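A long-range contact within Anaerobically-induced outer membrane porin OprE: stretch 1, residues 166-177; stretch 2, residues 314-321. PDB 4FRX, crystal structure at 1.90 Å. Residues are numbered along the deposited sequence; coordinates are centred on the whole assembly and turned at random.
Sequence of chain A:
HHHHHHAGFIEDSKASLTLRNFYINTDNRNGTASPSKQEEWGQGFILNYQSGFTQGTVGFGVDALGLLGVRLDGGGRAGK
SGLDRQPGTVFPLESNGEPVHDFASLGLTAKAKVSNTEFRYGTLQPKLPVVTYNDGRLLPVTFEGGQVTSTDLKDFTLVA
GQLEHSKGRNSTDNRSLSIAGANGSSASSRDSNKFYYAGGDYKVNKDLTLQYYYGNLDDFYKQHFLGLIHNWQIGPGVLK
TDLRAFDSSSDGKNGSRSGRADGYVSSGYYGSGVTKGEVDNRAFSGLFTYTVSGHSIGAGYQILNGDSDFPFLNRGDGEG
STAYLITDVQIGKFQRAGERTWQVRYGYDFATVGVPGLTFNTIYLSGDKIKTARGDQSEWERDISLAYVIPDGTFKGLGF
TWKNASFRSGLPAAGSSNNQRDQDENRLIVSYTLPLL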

# COMPACT_ATOMS: atom_id res chain seq x y z
N SER A 166 2.77 9.51 -9.99
CA SER A 166 2.18 9.37 -8.67
C SER A 166 2.42 10.66 -7.88
O SER A 166 3.44 11.33 -8.06
CB SER A 166 2.78 8.17 -7.94
OG SER A 166 2.31 8.08 -6.61
N LYS A 167 1.47 11.00 -7.01
CA LYS A 167 1.60 12.11 -6.08
C LYS A 167 1.75 11.55 -4.67
O LYS A 167 0.85 10.87 -4.18
CB LYS A 167 0.35 12.99 -6.13
CG LYS A 167 0.31 14.07 -5.05
CD LYS A 167 -1.12 14.48 -4.76
CE LYS A 167 -1.89 13.35 -4.07
NZ LYS A 167 -1.40 13.12 -2.69
N GLY A 168 2.88 11.83 -4.03
CA GLY A 168 3.15 11.32 -2.70
C GLY A 168 2.20 11.80 -1.62
O GLY A 168 1.47 12.78 -1.80
N ARG A 169 2.21 11.11 -0.48
CA ARG A 169 1.34 11.48 0.63
C ARG A 169 1.68 12.86 1.18
O ARG A 169 0.82 13.55 1.73
CB ARG A 169 1.41 10.41 1.73
CG ARG A 169 2.80 10.25 2.33
CD ARG A 169 2.95 8.90 3.03
NE ARG A 169 4.31 8.73 3.52
CZ ARG A 169 4.73 7.69 4.22
NH1 ARG A 169 3.90 6.69 4.48
NH2 ARG A 169 5.99 7.64 4.63
N ASN A 170 2.94 13.28 1.00
CA ASN A 170 3.44 14.54 1.54
C ASN A 170 3.74 15.55 0.43
O ASN A 170 4.63 16.40 0.58
CB ASN A 170 4.73 14.29 2.31
CG ASN A 170 5.82 13.69 1.43
OD1 ASN A 170 5.53 13.15 0.36
ND2 ASN A 170 7.07 13.78 1.88
N SER A 171 3.00 15.47 -0.66
CA SER A 171 3.26 16.30 -1.84
C SER A 171 1.97 16.74 -2.54
O SER A 171 0.90 16.16 -2.32
CB SER A 171 4.14 15.53 -2.83
OG SER A 171 4.34 16.28 -4.01
N THR A 172 2.08 17.77 -3.38
CA THR A 172 0.96 18.16 -4.24
C THR A 172 1.28 17.85 -5.71
O THR A 172 0.43 18.07 -6.58
CB THR A 172 0.68 19.67 -4.16
OG1 THR A 172 1.83 20.39 -4.63
CG2 THR A 172 0.36 20.10 -2.73
N ASP A 173 2.49 17.38 -5.98
CA ASP A 173 2.97 17.22 -7.35
C ASP A 173 2.99 15.78 -7.83
O ASP A 173 3.35 14.86 -7.08
CB ASP A 173 4.38 17.80 -7.51
CG ASP A 173 4.46 19.27 -7.10
OD1 ASP A 173 3.76 20.09 -7.73
OD2 ASP A 173 5.21 19.59 -6.16
N ASN A 174 2.62 15.59 -9.08
CA ASN A 174 2.80 14.30 -9.74
C ASN A 174 4.22 14.18 -10.27
O ASN A 174 4.76 15.12 -10.85
CB ASN A 174 1.79 14.14 -10.87
CG ASN A 174 0.40 13.82 -10.36
OD1 ASN A 174 -0.53 14.60 -10.52
ND2 ASN A 174 0.26 12.66 -9.73
N ARG A 175 4.83 13.03 -10.04
CA ARG A 175 6.20 12.76 -10.48
C ARG A 175 6.24 11.39 -11.14
O ARG A 175 5.34 10.57 -10.93
CB ARG A 175 7.15 12.78 -9.28
CG ARG A 175 7.13 14.09 -8.50
CD ARG A 175 7.94 13.97 -7.23
NE ARG A 175 9.34 13.63 -7.51
CZ ARG A 175 10.23 13.31 -6.58
NH1 ARG A 175 9.87 13.28 -5.30
NH2 ARG A 175 11.48 13.02 -6.92
N SER A 176 7.29 11.13 -11.92
CA SER A 176 7.46 9.82 -12.54
C SER A 176 7.70 8.71 -11.51
O SER A 176 8.00 8.97 -10.34
CB SER A 176 8.57 9.87 -13.59
OG SER A 176 8.12 10.63 -14.71
N LEU A 177 7.53 7.46 -11.94
CA LEU A 177 7.60 6.31 -11.04
C LEU A 177 9.02 5.75 -10.86
O LEU A 177 9.82 5.74 -11.78
CB LEU A 177 6.66 5.21 -11.54
CG LEU A 177 5.23 5.67 -11.83
CD1 LEU A 177 4.44 4.61 -12.58
CD2 LEU A 177 4.52 6.05 -10.54
N ASN A 314 7.87 3.11 -5.66
CA ASN A 314 8.38 3.77 -4.46
C ASN A 314 9.19 4.99 -4.86
O ASN A 314 10.35 4.85 -5.27
CB ASN A 314 9.29 2.78 -3.70
CG ASN A 314 9.74 3.28 -2.35
OD1 ASN A 314 9.40 4.40 -1.94
ND2 ASN A 314 10.50 2.46 -1.63
N ARG A 315 8.60 6.17 -4.74
CA ARG A 315 9.28 7.41 -5.18
C ARG A 315 10.39 7.80 -4.20
O ARG A 315 11.39 8.42 -4.59
CB ARG A 315 8.24 8.54 -5.36
CG ARG A 315 8.78 9.98 -5.64
CD ARG A 315 10.07 10.04 -6.46
NE ARG A 315 9.89 9.96 -7.89
CZ ARG A 315 10.89 9.88 -8.77
NH1 ARG A 315 12.16 9.84 -8.37
NH2 ARG A 315 10.61 9.83 -10.05
N GLY A 316 10.25 7.41 -2.94
CA GLY A 316 11.17 7.89 -1.92
C GLY A 316 10.80 9.31 -1.50
O GLY A 316 9.67 9.75 -1.73
N ASP A 317 11.74 10.02 -0.89
CA ASP A 317 11.50 11.38 -0.38
C ASP A 317 10.32 11.42 0.59
O ASP A 317 9.61 12.43 0.67
CB ASP A 317 11.26 12.38 -1.52
CG ASP A 317 12.48 12.59 -2.39
OD1 ASP A 317 13.57 12.85 -1.84
OD2 ASP A 317 12.35 12.50 -3.63
N GLY A 318 10.11 10.33 1.31
CA GLY A 318 9.04 10.24 2.30
C GLY A 318 7.63 10.16 1.75
O GLY A 318 6.66 10.36 2.49
N GLU A 319 7.50 9.84 0.46
CA GLU A 319 6.20 9.93 -0.21
C GLU A 319 5.27 8.75 0.07
O GLU A 319 4.07 8.81 -0.21
CB GLU A 319 6.40 10.10 -1.72
CG GLU A 319 6.92 11.48 -2.09
CD GLU A 319 6.73 11.78 -3.56
OE1 GLU A 319 5.96 11.04 -4.23
OE2 GLU A 319 7.35 12.75 -4.05
N GLY A 320 5.82 7.68 0.65
CA GLY A 320 5.03 6.52 1.01
C GLY A 320 5.02 5.46 -0.07
O GLY A 320 4.97 5.76 -1.26
N SER A 321 5.07 4.20 0.34
CA SER A 321 5.01 3.10 -0.61
C SER A 321 4.45 1.90 0.12
O SER A 321 4.63 1.78 1.32
CB SER A 321 6.40 2.76 -1.14
OG SER A 321 7.23 2.30 -0.08
O HOH W 1 4.38 8.85 -4.74
O HOH W 2 5.92 11.16 -6.75
O HOH W 3 4.64 13.38 -5.37

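Two tight turns meet here, and long polar side chains bind them together. Gly168 to Ser171 form a type I turn, Gly316 to Glu319 a type I' turn. The CA atoms come closest, 4.2 Å apart, at Gly168 and Glu319; an ideal CB on Gly168 would lie 2.4 Å from Glu319 CG, so glycine is what lets them approach. Beside it, Arg169 N donates an almost straight hydrogen bond to Glu319 O (3.0 Å).

Arg169 leaves its backbone sideways, but with chi1 p and chi2 and chi3 both t the extended chain brings its end nearer, and Arg169 NE donates to Gly318 O (3.0 Å). Its guanidinium covers Gly320 N with one face. Gly320 again suits the spot: a CB would come 2.7 Å from Arg169 CD, and its backbone angles by themselves call for glycine. Asn170, also p, points toward the second turn and gives ND2 to Asp317 O (3.1 Å), a carbonyl that a short amide can reach. Its OD1 is buried without a partner.

Arg175 is the charged centre. Its chi3 turns to p, and at the edge of the guanidinium Arg175 NH1 makes salt bridges with Asp317 OD2 (3.1 Å) and Glu319 OE2 (2.9 Å). One face lies flat on the guanidinium of Arg315, planes 15° apart and centres 4.1 Å apart. Like charges thus sit close, Arg175 NH2 being 3.6 Å from Arg315 NH1, but Asp317 and Glu319 offset the charge of Arg175. Arg315 adopts an off-well chi2 of 33°; its NH2 donates to Ser176 O (2.8 Å), with a weak bond from NE to the same oxygen (3.2 Å).

Glu319, m then t, sends its carboxylate alongside the first stretch. While Glu319 OE2 meets Arg175, Glu319 OE1 accepts from water 1 (2.7 Å), which also hydrogen-bonds Ser166 OG (2.9 Å), so the carboxylate serves both a charged partner and solvent.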